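Local coordinates for uncharacterized protein (Aeromonas hydrophila J-1, PDB 6R1J) that is the AhlC component of AHL, a tripartite alpha-pore-forming toxin, captured here in soluble form as a triple head mutant, and probably helps to build the membrane pore, at residues A[27-33]-A[116-120]; A[51-55]-A[95-99]; A[66-70]-A[251-255]. The protein carries 3 engineered substitutions. One frame throughout, in Å; residues are numbered along the deposited sequence.

Contact 1 of 3, residues A[27-33]-A[116-120]; sequences PQNAVNI and DNIAL
Helix 28-33 starts straight after Pro27, which holds the N-cap position, and runs antiparallel to helix 116-120: their axes come within 9.0 Å with a signed crossing angle of -156°, and Asn29 CA lies 5.2 Å from Asp116 CA. Pro27 opens the first turn, its O accepting from Val31 N at 3.2 Å, while its CG rests 3.8 Å from Leu120 CD2. Gln28 stays off the partner helix but turns its NE2 to Asn32 OD1, 2.9 Å away. Asn29 points across the gap, and its CB packs 3.9 Å from Leu120 CG. Ala30 has its CB 4.2 Å from Leu120 CD1. Asn32, in an m rotamer, donates from ND2 to Asp116 OD1 at 3.1 Å and nearly straight, so Gln28, Asn32 and Asp116 form a short polar chain. Ile33 (m, t) turns inward: its CG1 is 3.4 Å from Asp116 CB and its CD1 3.9 Å from Leu120 CD1. Asn117 bends its OD1 to 3.3 Å from Ile33 CD1, yet that oxygen is hydrogen-bonded to Thr204. This is an antiparallel helix pair within an elongated, all-helical bundle, where Phe200 of helix 163-236 packs on Ala30 and Leu120.

Contact 2 of 3, residues A[51-55]-A[95-99]; sequences MQQQV and IQTLT
Ile95, Leu98 and Met51 carry most of this contact between two continuous helices. Segments 51-55 and 95-99 run antiparallel, axes 10.3 Å apart at closest approach and crossing at -159°; the register sets Met51 CA 6.6 Å from Thr99 CA and Val55 CA 6.5 Å from Ile95 CA. Leu98 (t, p) reaches across so that its CD2 lies 3.9 Å from Met51 CA, 4.2 Å from Met51 CB and 3.3 Å from Gln54 NE2. Ile95, with both chi angles m, meets the next turn: its CG2 packs 3.6 Å from Val55 CG2, and its CD1 sits 3.8 Å from Gln54 O and 4.1 Å from Gln54 CB. Met51, chi1 t, directs its CB at the partner helix and brings CG to 4.1 Å from Thr99 OG1. That hydroxyl, also 4.1 Å from Val55 CG2, donates to Ile95 O at 2.7 Å within its own helix, consistent with its burial. No hydrogen bond crosses between the segments: this is antiparallel side-chain packing of two helices in a helical bundle. Around the pair, helix 163-236 puts Ile225 against Ile95 and Thr99, while beside helix 28-70 the C-terminal tail brings Ala265 onto Val55 and accepts Gln52 NE2 at Ala265 O.

Contact 3 of 3, residues A[66-70]-A[251-255]; sequences LTQQL and FTAAL
Phe251 turns one face of its ring to Gln69 CB, which stands 4.1 Å from the ring centroid and 26° off the normal, a CH-pi contact; Leu66 CD2 approaches Phe251 CD1 at 3.7 Å. Helix 28-70 packs antiparallel on helix 244-264 here in the bundle, segment axes 9.8 Å apart and crossing at -156°, with Leu66 CA 6.3 Å from Phe251 CA. Leu66 (m, t) pushes CD1 to 3.8 Å from Ala254 CB and 4.1 Å from Leu255 CB. One turn on, Leu70 (m, t) brings CD2 to 3.9 Å from Phe251 CB and 3.5 Å from Thr252 OG1, and its CD1 to 4.1 Å from Leu255 CD2, with Leu255 in t, p. Thr67 CG2 meets Leu255 CD2 at 4.0 Å. The ring of Phe84 on helix 78-157 meets that of Phe251 with the planes at about 80°, and Leu166 of the third subunit packs on Thr252. With Thr252 OG1 bonded to Arg248 O and no hydrogen bond linking the two segments, the pairing rests on apolar side-chain contact and the CH-pi approach to Phe251.

Overall arrangement
All three contacts draw on helix 28-70, in chain order from its first turn towards its later part. Contacts 1 and 2 pair it with helix 78-157, their centres about 32 Å apart; contact 3 pairs it with helix 244-264, though Phe84 of helix 78-157 still touches Leu66 and Gln69 there. Contact 1, the nearest to the chain's centre, is nevertheless only partly buried and alone has a hydrogen bond between its segments. Contacts 2 and 3 are buried and held mainly by apolar packing, with an aromatic ring taking part in contact 3 alone. Their centres lie about 21 Å apart, and those of contacts 1 and 3 about 50 Å.

Contact 1 of 3, residues A[27-33]-A[116-120]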
loop_
_atom_site.group_PDB
_atom_site.type_symbol
_atom_site.label_atom_id
_atom_site.label_comp_id
_atom_site.label_asym_id
_atom_site.label_seq_id
_atom_site.Cartn_x
_atom_site.Cartn_y
_atom_site.Cartn_z
ATOM N N PRO A 27 -11.642 -8.739 -15.139
ATOM C CA PRO A 27 -11.798 -10.155 -15.443
ATOM C C PRO A 27 -12.844 -10.886 -14.609
ATOM O O PRO A 27 -13.383 -10.335 -13.631
ATOM C CB PRO A 27 -10.416 -10.755 -15.157
ATOM C CG PRO A 27 -9.763 -9.775 -14.200
ATOM C CD PRO A 27 -10.317 -8.421 -14.571
ATOM N N GLN A 28 -13.059 -12.145 -14.994
ATOM C CA GLN A 28 -14.123 -13.008 -14.443
ATOM C C GLN A 28 -14.070 -12.999 -12.901
ATOM O O GLN A 28 -15.142 -12.883 -12.301
ATOM C CB GLN A 28 -14.011 -14.447 -14.951
ATOM C CG GLN A 28 -15.128 -15.327 -14.415
ATOM C CD GLN A 28 -16.467 -14.938 -14.989
ATOM O OE1 GLN A 28 -16.596 -14.773 -16.208
ATOM N NE2 GLN A 28 -17.479 -14.797 -14.136
ATOM N N ASN A 29 -12.897 -13.135 -12.274
ATOM C CA ASN A 29 -12.838 -13.185 -10.785
ATOM C C ASN A 29 -13.409 -11.896 -10.166
ATOM O O ASN A 29 -13.966 -12.032 -9.053
ATOM C CB ASN A 29 -11.450 -13.507 -10.239
ATOM C CG ASN A 29 -10.984 -14.896 -10.626
ATOM O OD1 ASN A 29 -11.451 -15.893 -10.092
ATOM N ND2 ASN A 29 -10.051 -14.949 -11.538
ATOM N N ALA A 30 -13.259 -10.731 -10.807
ATOM C CA ALA A 30 -13.808 -9.431 -10.350
ATOM C C ALA A 30 -15.332 -9.470 -10.485
ATOM O O ALA A 30 -16.058 -9.082 -9.559
ATOM C CB ALA A 30 -13.218 -8.309 -11.137
ATOM N N VAL A 31 -15.823 -9.987 -11.607
ATOM C CA VAL A 31 -17.281 -10.162 -11.810
ATOM C C VAL A 31 -17.824 -11.156 -10.776
ATOM O O VAL A 31 -18.940 -10.931 -10.292
ATOM C CB VAL A 31 -17.608 -10.574 -13.258
ATOM C CG1 VAL A 31 -19.098 -10.787 -13.421
ATOM C CG2 VAL A 31 -17.138 -9.519 -14.228
ATOM N N ASN A 32 -17.093 -12.214 -10.427
ATOM C CA ASN A 32 -17.494 -13.160 -9.367
ATOM C C ASN A 32 -17.767 -12.405 -8.053
ATOM O O ASN A 32 -18.807 -12.627 -7.445
ATOM C CB ASN A 32 -16.439 -14.219 -9.119
ATOM C CG ASN A 32 -16.281 -15.210 -10.262
ATOM O OD1 ASN A 32 -17.027 -15.163 -11.245
ATOM N ND2 ASN A 32 -15.268 -16.052 -10.155
ATOM N N ILE A 33 -16.877 -11.498 -7.666
ATOM C CA ILE A 33 -17.003 -10.735 -6.381
ATOM C C ILE A 33 -18.171 -9.762 -6.506
ATOM O O ILE A 33 -18.918 -9.602 -5.517
ATOM C CB ILE A 33 -15.681 -9.993 -6.077
ATOM C CG1 ILE A 33 -14.558 -10.987 -5.863
ATOM C CG2 ILE A 33 -15.839 -9.060 -4.889
ATOM C CD1 ILE A 33 -13.170 -10.381 -5.808
ATOM N N ASP A 116 -11.500 -15.379 -4.770
ATOM C CA ASP A 116 -11.489 -14.509 -5.958
ATOM C C ASP A 116 -10.393 -13.444 -5.790
ATOM O O ASP A 116 -9.711 -13.084 -6.778
ATOM C CB ASP A 116 -12.884 -13.964 -6.250
ATOM C CG ASP A 116 -13.824 -15.009 -6.856
ATOM O OD1 ASP A 116 -13.339 -15.749 -7.738
ATOM O OD2 ASP A 116 -15.030 -15.061 -6.448
ATOM N N ASN A 117 -10.192 -12.938 -4.575
ATOM C CA ASN A 117 -9.123 -11.930 -4.348
ATOM C C ASN A 117 -7.747 -12.527 -4.660
ATOM O O ASN A 117 -6.978 -11.859 -5.356
ATOM C CB ASN A 117 -9.116 -11.408 -2.917
ATOM C CG ASN A 117 -10.133 -10.303 -2.726
ATOM O OD1 ASN A 117 -10.721 -9.822 -3.700
ATOM N ND2 ASN A 117 -10.264 -9.812 -1.503
ATOM N N ILE A 118 -7.449 -13.683 -4.097
ATOM C CA ILE A 118 -6.173 -14.397 -4.371
ATOM C C ILE A 118 -6.026 -14.591 -5.892
ATOM O O ILE A 118 -4.953 -14.266 -6.429
ATOM C CB ILE A 118 -6.144 -15.691 -3.551
ATOM C CG1 ILE A 118 -6.097 -15.352 -2.063
ATOM C CG2 ILE A 118 -4.976 -16.573 -3.952
ATOM C CD1 ILE A 118 -6.307 -16.523 -1.166
ATOM N N ALA A 119 -7.069 -15.068 -6.588
ATOM C CA ALA A 119 -7.054 -15.282 -8.064
ATOM C C ALA A 119 -6.755 -13.943 -8.750
ATOM O O ALA A 119 -5.931 -13.907 -9.659
ATOM C CB ALA A 119 -8.359 -15.900 -8.550
ATOM N N LEU A 120 -7.372 -12.833 -8.327
ATOM C CA LEU A 120 -7.072 -11.513 -8.937
ATOM C C LEU A 120 -5.608 -11.101 -8.696
ATOM O O LEU A 120 -5.021 -10.524 -9.634
ATOM C CB LEU A 120 -8.014 -10.445 -8.389
ATOM C CG LEU A 120 -9.411 -10.465 -8.985
ATOM C CD1 LEU A 120 -10.279 -9.416 -8.292
ATOM C CD2 LEU A 120 -9.357 -10.253 -10.495
#

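Contact 2 of 3, residues A[51-55]-A[95-99]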
loop_
_atom_site.group_PDB
_atom_site.type_symbol
_atom_site.label_atom_id
_atom_site.label_comp_id
_atom_site.label_asym_id
_atom_site.label_seq_id
_atom_site.Cartn_x
_atom_site.Cartn_y
_atom_site.Cartn_z
ATOM N N MET A 51 -31.826 -11.408 12.307
ATOM C CA MET A 51 -31.206 -12.223 13.363
ATOM C C MET A 51 -30.960 -11.349 14.588
ATOM O O MET A 51 -31.247 -11.818 15.707
ATOM C CB MET A 51 -29.895 -12.850 12.912
ATOM C CG MET A 51 -29.164 -13.483 14.042
ATOM S SD MET A 51 -27.392 -13.448 13.881
ATOM C CE MET A 51 -27.113 -11.718 14.235
ATOM N N GLN A 52 -30.413 -10.163 14.373
ATOM C CA GLN A 52 -30.149 -9.148 15.426
ATOM C C GLN A 52 -31.455 -8.819 16.184
ATOM O O GLN A 52 -31.447 -8.857 17.400
ATOM C CB GLN A 52 -29.592 -7.884 14.789
ATOM C CG GLN A 52 -29.207 -6.799 15.776
ATOM C CD GLN A 52 -28.581 -5.628 15.052
ATOM O OE1 GLN A 52 -28.795 -5.448 13.854
ATOM N NE2 GLN A 52 -27.798 -4.829 15.769
ATOM N N GLN A 53 -32.521 -8.460 15.481
ATOM C CA GLN A 53 -33.849 -8.155 16.080
ATOM C C GLN A 53 -34.339 -9.357 16.897
ATOM O O GLN A 53 -34.792 -9.129 18.032
ATOM C CB GLN A 53 -34.828 -7.718 14.986
ATOM C CG GLN A 53 -34.549 -6.302 14.506
ATOM C CD GLN A 53 -35.207 -5.890 13.205
ATOM O OE1 GLN A 53 -35.837 -6.679 12.495
ATOM N NE2 GLN A 53 -35.036 -4.620 12.868
ATOM N N GLN A 54 -34.184 -10.591 16.395
ATOM C CA GLN A 54 -34.698 -11.816 17.068
ATOM C C GLN A 54 -33.859 -12.129 18.315
ATOM O O GLN A 54 -34.432 -12.537 19.349
ATOM C CB GLN A 54 -34.777 -12.990 16.086
ATOM C CG GLN A 54 -35.878 -12.793 15.056
ATOM C CD GLN A 54 -36.066 -13.971 14.141
ATOM O OE1 GLN A 54 -36.367 -13.826 12.964
ATOM N NE2 GLN A 54 -35.866 -15.151 14.673
ATOM N N VAL A 55 -32.547 -11.954 18.238
ATOM C CA VAL A 55 -31.659 -12.176 19.414
ATOM C C VAL A 55 -32.031 -11.182 20.522
ATOM O O VAL A 55 -32.105 -11.607 21.643
ATOM C CB VAL A 55 -30.189 -12.051 19.021
ATOM C CG1 VAL A 55 -29.284 -11.942 20.235
ATOM C CG2 VAL A 55 -29.790 -13.211 18.121
ATOM N N ILE A 95 -33.097 -19.681 18.124
ATOM C CA ILE A 95 -32.223 -18.474 18.026
ATOM C C ILE A 95 -30.812 -18.980 17.776
ATOM O O ILE A 95 -30.121 -18.338 16.979
ATOM C CB ILE A 95 -32.313 -17.539 19.263
ATOM C CG1 ILE A 95 -33.758 -17.118 19.560
ATOM C CG2 ILE A 95 -31.453 -16.301 19.061
ATOM C CD1 ILE A 95 -34.373 -16.223 18.509
ATOM N N GLN A 96 -30.429 -20.054 18.474
ATOM C CA GLN A 96 -29.094 -20.664 18.332
ATOM C C GLN A 96 -28.963 -21.150 16.879
ATOM O O GLN A 96 -27.864 -20.966 16.304
ATOM C CB GLN A 96 -28.889 -21.792 19.325
ATOM C CG GLN A 96 -27.446 -22.246 19.427
ATOM C CD GLN A 96 -27.172 -23.056 20.665
ATOM O OE1 GLN A 96 -28.088 -23.530 21.322
ATOM N NE2 GLN A 96 -25.904 -23.203 21.008
ATOM N N THR A 97 -30.062 -21.636 16.295
ATOM C CA THR A 97 -30.088 -22.206 14.922
ATOM C C THR A 97 -29.937 -21.080 13.904
ATOM O O THR A 97 -29.024 -21.200 13.050
ATOM C CB THR A 97 -31.309 -23.118 14.708
ATOM O OG1 THR A 97 -31.043 -24.240 15.554
ATOM C CG2 THR A 97 -31.480 -23.586 13.283
ATOM N N LEU A 98 -30.741 -20.014 14.021
ATOM C CA LEU A 98 -30.727 -18.864 13.090
ATOM C C LEU A 98 -29.343 -18.192 13.121
ATOM O O LEU A 98 -28.832 -17.740 12.056
ATOM C CB LEU A 98 -31.829 -17.884 13.494
ATOM C CG LEU A 98 -32.035 -16.710 12.531
ATOM C CD1 LEU A 98 -32.534 -17.175 11.169
ATOM C CD2 LEU A 98 -32.991 -15.682 13.106
ATOM N N THR A 99 -28.726 -18.134 14.294
ATOM C CA THR A 99 -27.380 -17.543 14.447
ATOM C C THR A 99 -26.365 -18.418 13.694
ATOM O O THR A 99 -25.588 -17.860 12.895
ATOM C CB THR A 99 -27.031 -17.360 15.920
ATOM O OG1 THR A 99 -28.079 -16.597 16.533
ATOM C CG2 THR A 99 -25.700 -16.664 16.076
#

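Contact 3 of 3, residues A[66-70]-A[251-255]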
loop_
_atom_site.group_PDB
_atom_site.type_symbol
_atom_site.label_atom_id
_atom_site.label_comp_id
_atom_site.label_asym_id
_atom_site.label_seq_id
_atom_site.Cartn_x
_atom_site.Cartn_y
_atom_site.Cartn_z
ATOM N N LEU A 66 -35.558 -14.495 33.909
ATOM C CA LEU A 66 -34.510 -14.816 34.891
ATOM C C LEU A 66 -34.651 -13.922 36.131
ATOM O O LEU A 66 -34.464 -14.452 37.219
ATOM C CB LEU A 66 -33.119 -14.720 34.260
ATOM C CG LEU A 66 -32.852 -15.771 33.155
ATOM C CD1 LEU A 66 -31.502 -15.507 32.476
ATOM C CD2 LEU A 66 -32.870 -17.158 33.735
ATOM N N THR A 67 -34.905 -12.625 35.994
ATOM C CA THR A 67 -35.022 -11.760 37.207
ATOM C C THR A 67 -36.230 -12.252 38.057
ATOM O O THR A 67 -36.100 -12.299 39.280
ATOM C CB THR A 67 -35.047 -10.283 36.804
ATOM O OG1 THR A 67 -36.137 -10.076 35.908
ATOM C CG2 THR A 67 -33.768 -9.815 36.148
ATOM N N GLN A 68 -37.324 -12.645 37.413
ATOM C CA GLN A 68 -38.545 -13.188 38.071
ATOM C C GLN A 68 -38.179 -14.476 38.795
ATOM O O GLN A 68 -38.487 -14.553 39.977
ATOM C CB GLN A 68 -39.711 -13.312 37.091
ATOM C CG GLN A 68 -40.278 -11.972 36.680
ATOM C CD GLN A 68 -41.240 -12.003 35.518
ATOM O OE1 GLN A 68 -41.250 -12.903 34.687
ATOM N NE2 GLN A 68 -42.038 -10.965 35.415
ATOM N N GLN A 69 -37.391 -15.381 38.195
ATOM C CA GLN A 69 -36.918 -16.565 38.934
ATOM C C GLN A 69 -36.065 -16.149 40.120
ATOM O O GLN A 69 -36.182 -16.767 41.189
ATOM C CB GLN A 69 -36.076 -17.552 38.113
ATOM C CG GLN A 69 -36.859 -18.287 37.050
ATOM C CD GLN A 69 -37.864 -19.230 37.661
ATOM O OE1 GLN A 69 -37.578 -19.890 38.651
ATOM N NE2 GLN A 69 -39.042 -19.275 37.061
ATOM N N LEU A 70 -35.165 -15.202 39.939
ATOM C CA LEU A 70 -34.251 -14.826 41.039
ATOM C C LEU A 70 -35.018 -14.097 42.181
ATOM O O LEU A 70 -34.413 -13.924 43.272
ATOM C CB LEU A 70 -33.128 -13.974 40.450
ATOM C CG LEU A 70 -32.067 -14.757 39.648
ATOM C CD1 LEU A 70 -31.179 -13.824 38.866
ATOM C CD2 LEU A 70 -31.228 -15.613 40.573
ATOM N N PHE A 251 -28.882 -19.419 37.447
ATOM C CA PHE A 251 -29.750 -18.358 36.908
ATOM C C PHE A 251 -28.919 -17.075 36.834
ATOM O O PHE A 251 -29.086 -16.376 35.854
ATOM C CB PHE A 251 -31.047 -18.183 37.700
ATOM C CG PHE A 251 -32.075 -19.268 37.486
ATOM C CD1 PHE A 251 -32.262 -19.852 36.241
ATOM C CD2 PHE A 251 -32.901 -19.672 38.530
ATOM C CE1 PHE A 251 -33.246 -20.809 36.049
ATOM C CE2 PHE A 251 -33.880 -20.633 38.329
ATOM C CZ PHE A 251 -34.065 -21.177 37.087
ATOM N N THR A 252 -28.121 -16.776 37.853
ATOM C CA THR A 252 -27.319 -15.536 37.931
ATOM C C THR A 252 -26.293 -15.551 36.775
ATOM O O THR A 252 -26.157 -14.507 36.079
ATOM C CB THR A 252 -26.710 -15.373 39.323
ATOM O OG1 THR A 252 -27.783 -15.341 40.275
ATOM C CG2 THR A 252 -25.874 -14.118 39.432
ATOM N N ALA A 253 -25.610 -16.693 36.551
ATOM C CA ALA A 253 -24.650 -16.878 35.440
ATOM C C ALA A 253 -25.389 -16.694 34.127
ATOM O O ALA A 253 -24.875 -15.921 33.264
ATOM C CB ALA A 253 -23.956 -18.241 35.524
ATOM N N ALA A 254 -26.549 -17.340 33.941
ATOM C CA ALA A 254 -27.339 -17.209 32.697
ATOM C C ALA A 254 -27.689 -15.732 32.457
ATOM O O ALA A 254 -27.686 -15.255 31.287
ATOM C CB ALA A 254 -28.587 -17.992 32.771
ATOM N N LEU A 255 -28.035 -14.997 33.522
ATOM C CA LEU A 255 -28.468 -13.595 33.333
ATOM C C LEU A 255 -27.274 -12.766 32.824
ATOM O O LEU A 255 -27.512 -11.899 31.981
ATOM C CB LEU A 255 -29.079 -13.060 34.636
ATOM C CG LEU A 255 -29.565 -11.608 34.580
ATOM C CD1 LEU A 255 -30.659 -11.435 33.529
ATOM C CD2 LEU A 255 -30.054 -11.177 35.966
#